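Local coordinates for putative glycosidase ph117-related (Bacteroides thetaiotaomicron, PDB 5A7V), which probably cleaves or phosphorolyses beta-linked mannosides as a family GH130 enzyme, and holds mannose in its pocket, at residues G40-R44 with P380-D384; T134-E139 with K184-A188; K282-Y288 with G309-A315. One frame throughout, in Å; residues are numbered along the deposited sequence. Where two conformers were deposited one is given.

Interaction 1: residues G40-R44 with P380-D384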
loop_
_atom_site.group_PDB
_atom_site.type_symbol
_atom_site.label_atom_id
_atom_site.label_comp_id
_atom_site.label_asym_id
_atom_site.label_seq_id
_atom_site.Cartn_x
_atom_site.Cartn_y
_atom_site.Cartn_z
ATOM N N GLY A 40 -12.339 -4.482 10.175
ATOM C CA GLY A 40 -13.063 -3.216 10.168
ATOM C C GLY A 40 -14.280 -3.206 11.045
ATOM O O GLY A 40 -14.636 -4.217 11.652
ATOM N N GLY A 41 -14.972 -2.061 11.102
ATOM C CA GLY A 41 -14.604 -0.853 10.356
ATOM C C GLY A 41 -13.416 -0.083 10.923
ATOM O O GLY A 41 -13.068 -0.263 12.100
ATOM N N PHE A 42 -12.787 0.717 10.057
ATOM C CA PHE A 42 -11.700 1.614 10.427
ATOM C C PHE A 42 -12.237 3.035 10.558
ATOM O O PHE A 42 -12.635 3.648 9.546
ATOM C CB PHE A 42 -10.590 1.553 9.400
ATOM C CG PHE A 42 -9.872 0.218 9.336
ATOM C CD1 PHE A 42 -10.403 -0.864 8.644
ATOM C CD2 PHE A 42 -8.633 0.062 9.957
ATOM C CE1 PHE A 42 -9.726 -2.064 8.587
ATOM C CE2 PHE A 42 -7.944 -1.140 9.887
ATOM C CZ PHE A 42 -8.479 -2.210 9.205
ATOM N N GLU A 43 -12.202 3.575 11.779
ATOM C CA GLU A 43 -12.769 4.873 12.052
ATOM C C GLU A 43 -11.674 5.937 12.016
ATOM O O GLU A 43 -10.637 5.815 12.673
ATOM C CB GLU A 43 -13.455 4.842 13.406
ATOM C CG GLU A 43 -14.132 6.130 13.803
ATOM C CD GLU A 43 -14.984 6.020 15.053
ATOM O OE1 GLU A 43 -15.238 4.931 15.587
ATOM O OE2 GLU A 43 -15.445 7.069 15.481
ATOM N N ARG A 44 -11.914 7.016 11.273
ATOM C CA ARG A 44 -11.019 8.164 11.219
ATOM C C ARG A 44 -11.148 8.930 12.541
ATOM O O ARG A 44 -12.267 9.301 12.934
ATOM C CB ARG A 44 -11.443 9.060 10.076
ATOM C CG ARG A 44 -11.329 8.432 8.684
ATOM C CD ARG A 44 -12.215 9.206 7.691
ATOM N NE ARG A 44 -12.268 8.680 6.324
ATOM C CZ ARG A 44 -13.055 7.668 5.927
ATOM N NH1 ARG A 44 -13.852 7.052 6.779
ATOM N NH2 ARG A 44 -13.066 7.329 4.662
ATOM N N PRO A 380 -15.623 -2.513 17.639
ATOM C CA PRO A 380 -15.528 -2.260 16.188
ATOM C C PRO A 380 -16.467 -1.187 15.673
ATOM O O PRO A 380 -17.656 -1.165 16.015
ATOM C CB PRO A 380 -15.893 -3.617 15.559
ATOM C CG PRO A 380 -15.630 -4.606 16.604
ATOM C CD PRO A 380 -15.981 -3.919 17.885
ATOM N N ALA A 381 -15.932 -0.313 14.834
ATOM C CA ALA A 381 -16.769 0.687 14.147
ATOM C C ALA A 381 -17.447 0.044 12.953
ATOM O O ALA A 381 -17.169 -1.088 12.529
ATOM C CB ALA A 381 -15.897 1.853 13.730
ATOM N N ALA A 382 -18.391 0.783 12.410
ATOM C CA ALA A 382 -18.979 0.418 11.123
ATOM C C ALA A 382 -17.988 0.637 9.993
ATOM O O ALA A 382 -17.100 1.475 10.077
ATOM C CB ALA A 382 -20.232 1.270 10.858
ATOM N N ALA A 383 -18.179 -0.103 8.908
ATOM C CA ALA A 383 -17.498 0.183 7.644
ATOM C C ALA A 383 -18.045 1.519 7.083
ATOM O O ALA A 383 -19.080 2.045 7.550
ATOM C CB ALA A 383 -17.662 -0.946 6.659
ATOM N N ASP A 384 -17.363 2.063 6.072
ATOM C CA ASP A 384 -17.925 3.265 5.432
ATOM C C ASP A 384 -19.277 2.906 4.802
ATOM O O ASP A 384 -19.464 1.805 4.273
ATOM C CB ASP A 384 -16.984 3.840 4.389
ATOM C CG ASP A 384 -15.825 4.681 4.961
ATOM O OD1 ASP A 384 -15.920 5.114 6.140
ATOM O OD2 ASP A 384 -14.860 4.925 4.201
HETATM O O HOH W 1 -13.088 0.268 15.077
HETATM O O HOH W 2 -14.864 3.449 8.108
#
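Arg-44 meets Asp-384 end-on, and this pair ties a loop near the start of the chain to the C-terminal tail. The fold is the five-bladed beta-propeller of GH130 enzymes, and the contact brings parts near the two ends of the chain together beside strands 358-365 and 369-375. The salt bridge is bidentate. Arg-44 NH1 donates to Asp-384 OD1 at 2.9 Å, on the syn lone pair of that oxygen. Arg-44 NH2 reaches Asp-384 OD2 at 3.0 Å, also from the syn side. Guanidinium and carboxylate are nearly coplanar, 21° apart, although the two side chains cross at about a right angle. The arginine chain is extended from CG to NE, which carries its charged end to the tail. Both groups have further partners: Arg-44 NE pairs with Glu-337, and Asp-384 OD2 accepts from the backbone N of Arg-331. These bonds should fix the rotation of both groups.

The other end of the contact is mostly backbone. Ala-381 CB packs against Glu-43, 3.7 Å from its OE1. Gly-41 follows a cis peptide bond and lies close against the tail. Its N donates to Ala-381 O at 2.8 Å, from above the carbonyl plane. Its CA makes a nearly straight C-H...O contact with Ala-382 O, at 3.4 Å. A water donates to both Phe-42 O, at 2.7 Å, and Asp-384 OD1, at 2.8 Å.

Interaction 2: residues T134-E139 with K184-A188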
loop_
_atom_site.group_PDB
_atom_site.type_symbol
_atom_site.label_atom_id
_atom_site.label_comp_id
_atom_site.label_asym_id
_atom_site.label_seq_id
_atom_site.Cartn_x
_atom_site.Cartn_y
_atom_site.Cartn_z
ATOM N N THR A 134 23.557 1.310 -7.495
ATOM C CA THR A 134 23.337 0.242 -8.453
ATOM C C THR A 134 22.000 0.393 -9.216
ATOM O O THR A 134 21.817 -0.218 -10.265
ATOM C CB THR A 134 23.316 -1.118 -7.744
ATOM O OG1 THR A 134 22.336 -1.061 -6.705
ATOM C CG2 THR A 134 24.653 -1.508 -7.202
ATOM N N GLN A 135 21.056 1.162 -8.654
ATOM C CA GLN A 135 19.690 1.275 -9.217
ATOM C C GLN A 135 19.477 2.556 -10.010
ATOM O O GLN A 135 18.315 2.819 -10.394
ATOM C CB GLN A 135 18.645 1.152 -8.097
ATOM C CG GLN A 135 18.814 -0.114 -7.273
ATOM C CD GLN A 135 18.870 -1.396 -8.110
ATOM O OE1 GLN A 135 18.004 -1.674 -8.952
ATOM N NE2 GLN A 135 19.925 -2.178 -7.892
ATOM N N LYS A 136 20.501 3.334 -10.310
ATOM C CA LYS A 136 20.275 4.655 -10.869
ATOM C C LYS A 136 19.575 4.606 -12.223
ATOM O O LYS A 136 18.728 5.479 -12.488
ATOM C CB LYS A 136 21.585 5.465 -10.916
ATOM C CG LYS A 136 22.639 4.969 -11.842
ATOM C CD LYS A 136 23.803 5.995 -11.912
ATOM C CE LYS A 136 24.782 5.703 -13.024
ATOM N NZ LYS A 136 25.528 6.934 -13.459
ATOM N N LYS A 137 19.817 3.611 -13.063
ATOM C CA LYS A 137 19.140 3.574 -14.377
ATOM C C LYS A 137 17.639 3.271 -14.245
ATOM O O LYS A 137 16.813 3.590 -15.127
ATOM C CB LYS A 137 19.764 2.543 -15.285
ATOM C CG LYS A 137 21.181 2.915 -15.733
ATOM C CD LYS A 137 21.682 1.976 -16.814
ATOM C CE LYS A 137 23.085 2.392 -17.282
ATOM N NZ LYS A 137 23.657 1.449 -18.275
ATOM N N LEU A 138 17.261 2.680 -13.116
ATOM C CA LEU A 138 15.876 2.266 -12.876
ATOM C C LEU A 138 15.067 3.265 -12.027
ATOM O O LEU A 138 13.828 3.191 -12.042
ATOM C CB LEU A 138 15.860 0.876 -12.178
ATOM C CG LEU A 138 16.714 -0.187 -12.860
ATOM C CD1 LEU A 138 16.592 -1.509 -12.119
ATOM C CD2 LEU A 138 16.342 -0.406 -14.323
ATOM N N GLU A 139 15.742 4.199 -11.323
ATOM C CA GLU A 139 15.062 5.066 -10.346
ATOM C C GLU A 139 15.186 6.561 -10.666
ATOM O O GLU A 139 14.657 7.364 -9.908
ATOM C CB GLU A 139 15.691 4.835 -8.943
ATOM C CG GLU A 139 15.348 3.440 -8.398
ATOM C CD GLU A 139 15.976 3.151 -7.056
ATOM O OE1 GLU A 139 16.705 4.009 -6.515
ATOM O OE2 GLU A 139 15.687 2.034 -6.550
ATOM N N LYS A 184 19.483 -1.518 -1.294
ATOM C CA LYS A 184 18.636 -1.720 -2.483
ATOM C C LYS A 184 19.067 -3.021 -3.152
ATOM O O LYS A 184 20.232 -3.192 -3.506
ATOM C CB LYS A 184 18.755 -0.547 -3.464
ATOM C CG LYS A 184 18.210 0.746 -2.877
ATOM C CD LYS A 184 18.381 1.900 -3.871
ATOM C CE LYS A 184 17.987 3.212 -3.245
ATOM N NZ LYS A 184 18.176 4.325 -4.223
ATOM N N HIS A 185 18.114 -3.935 -3.312
ATOM C CA HIS A 185 18.382 -5.226 -3.953
ATOM C C HIS A 185 17.937 -5.305 -5.402
ATOM O O HIS A 185 18.229 -6.285 -6.088
ATOM C CB HIS A 185 17.836 -6.389 -3.142
ATOM C CG HIS A 185 18.593 -6.618 -1.883
ATOM N ND1 HIS A 185 19.601 -7.543 -1.818
ATOM C CD2 HIS A 185 18.524 -6.036 -0.666
ATOM C CE1 HIS A 185 20.128 -7.521 -0.614
ATOM N NE2 HIS A 185 19.476 -6.641 0.115
ATOM N N GLY A 186 17.264 -4.278 -5.883
ATOM C CA GLY A 186 16.786 -4.236 -7.263
ATOM C C GLY A 186 15.413 -4.888 -7.466
ATOM O O GLY A 186 14.742 -5.292 -6.508
ATOM N N PRO A 187 14.999 -4.969 -8.734
ATOM C CA PRO A 187 13.689 -5.547 -9.065
ATOM C C PRO A 187 13.450 -6.914 -8.435
ATOM O O PRO A 187 14.321 -7.820 -8.497
ATOM C CB PRO A 187 13.712 -5.579 -10.598
ATOM C CG PRO A 187 14.627 -4.449 -10.987
ATOM C CD PRO A 187 15.716 -4.462 -9.930
ATOM N N ALA A 188 12.277 -7.099 -7.867
ATOM C CA ALA A 188 11.880 -8.367 -7.263
ATOM C C ALA A 188 11.947 -9.513 -8.243
ATOM O O ALA A 188 12.265 -10.647 -7.831
ATOM C CB ALA A 188 10.455 -8.242 -6.737
HETATM O O HOH W 3 22.684 -2.808 -4.895
#
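Lys-184 and Gln-135 run antiparallel alongside each other, with Gln-135 CG 3.8 Å from Lys-184 CB. The lysine chain is extended beyond CG and meets Glu-139 head to head. Lys-184 NZ donates to Glu-139 OE1 at 2.7 Å, on the syn lone pair, and the pair is a salt bridge. The ammonium group has more partners: it forms a salt bridge with Asp-133 and a hydrogen bond to Tyr-129 O. Phe-128 adds a cation-pi contact. The other carboxylate oxygen, Glu-139 OE2, is held by Tyr-161 OH and Gln-163 NE2, so both carboxylate oxygens are engaged.

Gln-135 is the N-cap residue of the short helix 136-139. That helix packs against strand 183-187, an outermost strand of a four-stranded antiparallel sheet, which forms one blade of the beta-propeller. The glutamine chain bends at CB-CG (chi2 -53°), which lays its amide over Gly-186. Gln-135 OE1 lies 3.3 Å from Gly-186 CA and accepts a hydrogen bond from Gln-163 NE2. Gln-135 NE2 donates to Thr-134 OG1 at 2.9 Å, tilted 19° from the amide plane. The amide is thus held at both its oxygen and its nitrogen.

Further along the helix, Leu-138 CD1 touches Pro-187 CG at 3.7 Å, the two side chains crossing at about a right angle. A water links Thr-134 OG1 to Lys-184 O, to which it donates at 2.8 Å.

Interaction 3: residues K282-Y288 with G309-A315; sequences KGIVLLY and GQALFDA
Ile-284 and Phe-313 face each other as a hydrogen-bonded antiparallel pair, with Phe-313 N to Ile-284 O at 2.8 Å. Leu-286 with Ala-311 and Tyr-288 with Gly-309 are paired the same way, giving six backbone bonds in all. The side chains of Ile-284, Leu-286, Tyr-288, Ala-311 and Phe-313 share one face of the sheet. There Leu-286 CB meets the edge of the Phe-313 ring, 4.1 Å from CE1. The Tyr-288 ring leans across to the neighbouring strand. Its CG sits between the backbone N and the carbonyl carbon (chi1 68°), which brings the ring over Gly-309. Gly-309 CA makes a CH-pi contact with one ring face, 4.2 Å from the centroid. Ala-311 N lies at the ring edge, and Ala-311 CB is 4.0 Å from Tyr-288 CE1.

These two strands are part of one blade of the five-bladed beta-propeller. Strand 283-291 lies between 270-280 and 306-314, and 306-314 is paired in turn with 320-324. On the other face, Leu-287 and Gln-310 run alongside each other in the same direction, with Leu-287 CD2 3.9 Å from Gln-310 CD. Gln-310 OE1 also touches Val-285 CG1 at 3.6 Å. Val-285 CG2 packs on Leu-312 CD1 at 3.9 Å.

Further out, Gln-310 NE2 donates to Phe-39 O. Tyr-288 OH bonds Asp-267 OD2 and accepts from a water that also binds Gln-310 N. Phe-259 meets the Tyr-288 ring edge-to-face, and the Phe-313 ring meets Tyr-228.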
loop_
_atom_site.group_PDB
_atom_site.type_symbol
_atom_site.label_atom_id
_atom_site.label_comp_id
_atom_site.label_asym_id
_atom_site.label_seq_id
_atom_site.Cartn_x
_atom_site.Cartn_y
_atom_site.Cartn_z
ATOM N N LYS A 282 -9.464 -17.732 9.668
ATOM C CA LYS A 282 -10.406 -18.001 8.591
ATOM C C LYS A 282 -9.747 -18.093 7.219
ATOM O O LYS A 282 -10.413 -18.394 6.226
ATOM C CB LYS A 282 -11.521 -16.931 8.555
ATOM C CG LYS A 282 -12.332 -16.839 9.820
ATOM C CD LYS A 282 -13.022 -18.131 10.187
ATOM C CE LYS A 282 -13.833 -17.981 11.453
ATOM N NZ LYS A 282 -14.368 -19.294 11.919
ATOM N N GLY A 283 -8.452 -17.806 7.148
ATOM C CA GLY A 283 -7.789 -17.696 5.858
ATOM C C GLY A 283 -6.853 -16.511 5.809
ATOM O O GLY A 283 -6.665 -15.772 6.810
ATOM N N ILE A 284 -6.234 -16.321 4.664
ATOM C CA ILE A 284 -5.335 -15.220 4.459
ATOM C C ILE A 284 -6.132 -14.046 3.872
ATOM O O ILE A 284 -6.850 -14.217 2.857
ATOM C CB ILE A 284 -4.196 -15.610 3.490
ATOM C CG1 ILE A 284 -3.313 -16.642 4.186
ATOM C CG2 ILE A 284 -3.421 -14.397 3.034
ATOM C CD1 ILE A 284 -2.427 -17.415 3.220
ATOM N N VAL A 285 -6.023 -12.888 4.519
ATOM C CA VAL A 285 -6.735 -11.682 4.047
ATOM C C VAL A 285 -5.753 -10.770 3.311
ATOM O O VAL A 285 -4.721 -10.362 3.878
ATOM C CB VAL A 285 -7.410 -10.937 5.186
ATOM C CG1 VAL A 285 -8.117 -9.712 4.645
ATOM C CG2 VAL A 285 -8.406 -11.848 5.888
ATOM N N LEU A 286 -6.110 -10.437 2.073
ATOM C CA LEU A 286 -5.425 -9.440 1.285
ATOM C C LEU A 286 -6.330 -8.211 1.240
ATOM O O LEU A 286 -7.454 -8.250 0.650
ATOM C CB LEU A 286 -5.187 -9.921 -0.148
ATOM C CG LEU A 286 -4.542 -8.912 -1.093
ATOM C CD1 LEU A 286 -3.130 -8.492 -0.672
ATOM C CD2 LEU A 286 -4.542 -9.372 -2.514
ATOM N N LEU A 287 -5.887 -7.115 1.857
ATOM C CA LEU A 287 -6.609 -5.819 1.769
ATOM C C LEU A 287 -6.024 -5.110 0.548
ATOM O O LEU A 287 -4.804 -5.070 0.341
ATOM C CB LEU A 287 -6.457 -5.037 3.073
ATOM C CG LEU A 287 -6.937 -5.742 4.350
ATOM C CD1 LEU A 287 -5.848 -6.542 5.065
ATOM C CD2 LEU A 287 -7.508 -4.738 5.343
ATOM N N TYR A 288 -6.912 -4.585 -0.326
ATOM C CA TYR A 288 -6.472 -4.109 -1.638
ATOM C C TYR A 288 -7.269 -2.856 -2.057
ATOM O O TYR A 288 -8.226 -2.479 -1.374
ATOM C CB TYR A 288 -6.535 -5.206 -2.714
ATOM C CG TYR A 288 -7.924 -5.676 -3.098
ATOM C CD1 TYR A 288 -8.597 -6.623 -2.387
ATOM C CD2 TYR A 288 -8.544 -5.122 -4.224
ATOM C CE1 TYR A 288 -9.887 -7.019 -2.745
ATOM C CE2 TYR A 288 -9.827 -5.502 -4.584
ATOM C CZ TYR A 288 -10.500 -6.464 -3.860
ATOM O OH TYR A 288 -11.770 -6.882 -4.183
ATOM N N GLY A 309 -10.985 -2.738 -0.857
ATOM C CA GLY A 309 -11.627 -4.038 -0.688
ATOM C C GLY A 309 -10.821 -5.029 0.147
ATOM O O GLY A 309 -9.702 -4.700 0.602
ATOM N N GLN A 310 -11.399 -6.214 0.332
ATOM C CA GLN A 310 -10.655 -7.309 0.994
ATOM C C GLN A 310 -11.001 -8.594 0.283
ATOM O O GLN A 310 -12.161 -8.831 -0.083
ATOM C CB GLN A 310 -10.979 -7.433 2.481
ATOM C CG GLN A 310 -10.713 -6.157 3.252
ATOM C CD GLN A 310 -11.026 -6.263 4.741
ATOM O OE1 GLN A 310 -10.699 -7.259 5.412
ATOM N NE2 GLN A 310 -11.640 -5.234 5.300
ATOM N N ALA A 311 -9.992 -9.440 0.131
ATOM C CA ALA A 311 -10.132 -10.780 -0.442
ATOM C C ALA A 311 -9.607 -11.812 0.556
ATOM O O ALA A 311 -8.647 -11.557 1.288
ATOM C CB ALA A 311 -9.376 -10.906 -1.756
ATOM N N LEU A 312 -10.259 -12.960 0.564
ATOM C CA LEU A 312 -9.896 -14.099 1.442
ATOM C C LEU A 312 -9.371 -15.232 0.567
ATOM O O LEU A 312 -10.007 -15.631 -0.422
ATOM C CB LEU A 312 -11.136 -14.594 2.193
ATOM C CG LEU A 312 -10.916 -15.624 3.287
ATOM C CD1 LEU A 312 -10.133 -15.036 4.483
ATOM C CD2 LEU A 312 -12.242 -16.198 3.758
ATOM N N PHE A 313 -8.192 -15.765 0.949
ATOM C CA PHE A 313 -7.535 -16.909 0.332
ATOM C C PHE A 313 -7.414 -18.047 1.353
ATOM O O PHE A 313 -7.413 -17.847 2.571
ATOM C CB PHE A 313 -6.121 -16.491 -0.136
ATOM C CG PHE A 313 -6.135 -15.540 -1.311
ATOM C CD1 PHE A 313 -6.160 -14.153 -1.108
ATOM C CD2 PHE A 313 -6.087 -16.026 -2.593
ATOM C CE1 PHE A 313 -6.164 -13.286 -2.198
ATOM C CE2 PHE A 313 -6.099 -15.171 -3.688
ATOM C CZ PHE A 313 -6.127 -13.785 -3.488
ATOM N N ASP A 314 -7.298 -19.263 0.814
ATOM C CA ASP A 314 -7.151 -20.455 1.656
ATOM C C ASP A 314 -5.835 -20.422 2.457
ATOM O O ASP A 314 -4.761 -20.228 1.894
ATOM C CB ASP A 314 -7.267 -21.685 0.748
ATOM C CG ASP A 314 -7.286 -22.995 1.489
ATOM O OD1 ASP A 314 -6.223 -23.429 1.959
ATOM O OD2 ASP A 314 -8.359 -23.616 1.571
ATOM N N ALA A 315 -5.950 -20.639 3.770
ATOM C CA ALA A 315 -4.779 -20.665 4.661
ATOM C C ALA A 315 -3.756 -21.748 4.314
ATOM O O ALA A 315 -2.560 -21.566 4.582
ATOM C CB ALA A 315 -5.243 -20.890 6.097
HETATM O O HOH W 4 -8.741 -20.955 5.017
HETATM O O HOH W 5 -13.438 -6.503 -1.987
#

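How the interactions relate
Along the chain, interaction 1 spans both others. Its segments, 40-44 and 380-384, bring the N-terminal and C-terminal parts of the chain together. Interactions 2 and 3 come in series inside that loop and belong to different sheets. The centres of interactions 1 and 3 are about 18 Å apart, and their nearest atoms are about 5 Å apart. Interaction 2 lies on the opposite side of the chain's centre from interaction 1, with their centres about 38 Å apart. Interaction 1 joins the two ends of the fold, interaction 2 lays a helix on the edge strand of one blade, and interaction 3 pairs strands inside another, in the propeller that carries the mannose pocket.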